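Local coordinates for protein sortase (Actinomyces oris, PDB 5UTT) that probably acts, like class E sortases, as a cysteine transpeptidase that joins surface proteins to the cell wall, at residues E118-K121 / E126-A129. Numbering follows the deposited sequence.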
ATOM      1  N   GLU A 118      -5.186  -1.176  12.407  1.00 15.93           N
ATOM      2  CA  GLU A 118      -6.169  -0.430  13.167  1.00 16.78           C
ATOM      3  C   GLU A 118      -7.529  -0.657  12.559  1.00 16.14           C
ATOM      4  O   GLU A 118      -7.629  -0.787  11.376  1.00 15.66           O
ATOM      5  CB  GLU A 118      -5.849   1.048  13.084  1.00 18.68           C
ATOM      6  CG  GLU A 118      -4.552   1.389  13.781  1.00 21.19           C
ATOM      7  CD  GLU A 118      -3.863   2.562  13.211  1.00 24.09           C
ATOM      8  OE1 GLU A 118      -4.286   3.094  12.154  1.00 25.90           O
ATOM      9  OE2 GLU A 118      -2.841   2.940  13.845  1.00 29.12           O
ATOM     10  N   LEU A 119      -8.554  -0.682  13.405  1.00 16.45           N
ATOM     11  CA  LEU A 119      -9.941  -0.508  12.978  1.00 16.69           C
ATOM     12  C   LEU A 119     -10.450   0.849  13.479  1.00 15.67           C
ATOM     13  O   LEU A 119     -10.469   1.082  14.705  1.00 15.99           O
ATOM     14  CB  LEU A 119     -10.854  -1.592  13.553  1.00 18.08           C
ATOM     15  CG  LEU A 119     -11.012  -2.817  12.669  1.00 19.76           C
ATOM     16  CD1 LEU A 119     -11.874  -3.871  13.347  1.00 20.65           C
ATOM     17  CD2 LEU A 119     -11.608  -2.432  11.311  1.00 19.99           C
ATOM     18  N   VAL A 120     -10.836   1.711  12.553  1.00 14.52           N
ATOM     19  CA  VAL A 120     -11.235   3.109  12.830  1.00 14.42           C
ATOM     20  C   VAL A 120     -12.506   3.533  12.123  1.00 14.96           C
ATOM     21  O   VAL A 120     -12.907   2.914  11.126  1.00 15.18           O
ATOM     22  CB  VAL A 120     -10.131   4.132  12.491  1.00 14.10           C
ATOM     23  CG1 VAL A 120      -8.924   3.882  13.388  1.00 14.31           C
ATOM     24  CG2 VAL A 120      -9.707   4.083  11.042  1.00 13.90           C
ATOM     25  N   LYS A 121     -13.089   4.624  12.607  1.00 15.59           N
ATOM     26  CA  LYS A 121     -14.135   5.330  11.842  1.00 16.12           C
ATOM     27  C   LYS A 121     -13.494   6.103  10.675  1.00 15.36           C
ATOM     28  O   LYS A 121     -12.334   6.563  10.755  1.00 14.12           O
ATOM     29  CB  LYS A 121     -14.919   6.277  12.752  1.00 17.68           C
ATOM     30  CG  LYS A 121     -15.820   5.562  13.733  1.00 20.34           C
ATOM     31  CD  LYS A 121     -16.278   6.516  14.841  1.00 22.72           C
ATOM     32  CE  LYS A 121     -15.199   6.717  15.906  1.00 24.24           C
ATOM     33  NZ  LYS A 121     -14.983   8.147  16.235  1.00 25.61           N
ATOM     34  N   GLU A 126      -6.224  10.709  11.057  1.00 16.88           N
ATOM     35  CA  GLU A 126      -4.867  10.616  11.638  1.00 16.53           C
ATOM     36  C   GLU A 126      -4.146   9.310  11.204  1.00 15.37           C
ATOM     37  O   GLU A 126      -2.920   9.217  11.208  1.00 14.69           O
ATOM     38  CB  GLU A 126      -4.923  10.708  13.164  1.00 18.27           C
ATOM     39  CG  GLU A 126      -5.599   9.515  13.833  1.00 19.27           C
ATOM     40  CD  GLU A 126      -7.072   9.746  14.104  1.00 20.29           C
ATOM     41  OE1 GLU A 126      -7.698  10.686  13.533  1.00 19.81           O
ATOM     42  OE2 GLU A 126      -7.597   8.990  14.945  1.00 23.13           O
ATOM     43  N   VAL A 127      -4.900   8.295  10.813  1.00 13.60           N
ATOM     44  CA  VAL A 127      -4.260   7.028  10.428  1.00 12.83           C
ATOM     45  C   VAL A 127      -3.397   7.193   9.160  1.00 12.94           C
ATOM     46  O   VAL A 127      -2.541   6.350   8.877  1.00 12.95           O
ATOM     47  CB  VAL A 127      -5.300   5.896  10.258  1.00 12.38           C
ATOM     48  CG1 VAL A 127      -6.098   5.717  11.551  1.00 12.48           C
ATOM     49  CG2 VAL A 127      -6.233   6.172   9.081  1.00 12.25           C
ATOM     50  N   ILE A 128      -3.683   8.225   8.356  1.00 13.33           N
ATOM     51  CA  ILE A 128      -2.915   8.511   7.124  1.00 13.72           C
ATOM     52  C   ILE A 128      -2.079   9.798   7.223  1.00 14.13           C
ATOM     53  O   ILE A 128      -1.571  10.298   6.249  1.00 14.17           O
ATOM     54  CB  ILE A 128      -3.816   8.513   5.846  1.00 14.54           C
ATOM     55  CG1 ILE A 128      -4.907   9.576   5.924  1.00 15.34           C
ATOM     56  CG2 ILE A 128      -4.400   7.127   5.668  1.00 14.24           C
ATOM     57  CD1 ILE A 128      -5.573   9.896   4.598  1.00 15.91           C
ATOM     58  N   ALA A 129      -1.902  10.295   8.434  1.00 14.22           N
ATOM     59  CA  ALA A 129      -0.997  11.418   8.626  1.00 14.88           C
ATOM     60  C   ALA A 129       0.427  10.988   8.263  1.00 14.92           C
ATOM     61  O   ALA A 129       0.750   9.799   8.244  1.00 13.93           O
ATOM     62  CB  ALA A 129      -1.069  11.901  10.060  1.00 15.13           C
TER
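V127 meets E118 and V120 with one methyl, CG1, which touches both side chains. In one direction, CG1 of V120 lies 3.8 Å from CG1 of V127, and the second V120 methyl, CG2, follows at 4.0 Å from the same V127 atom. Roughly at right angles to these methyls stands the E118 carboxylate, whose OE1 is 3.2 Å from V127 CG1 and 3.5 Å from V127 CB. Both E118 and V120 extend from the strand toward the 3-10 turn; V127 points the opposing way and lies alongside them. E118 reaches this far because CG sits anti to its carbonyl carbon (chi1 -66°) and the chain then runs extended to the carboxylate. Beyond these three residues, backbone hydrogen bonds to I164 and R162 fix E118 and V120 in the antiparallel pairing of strand 108-120 with strand 161-174. The turn is closed by A129 N donating to E126 O at 3.1 Å, while V127 O accepts a hydrogen bond from H166 NE2 of strand 161-174, so the same residue is held through both backbone and side chain. The loop between strands 108-120 and 142-150 thus turns back beside the end of strand 108-120 in the sortase beta-barrel. No hydrogen bond or salt bridge crosses between residues 118-121 and 126-129: the contact is van der Waals in character, with a carboxylate oxygen resting against an aliphatic branch.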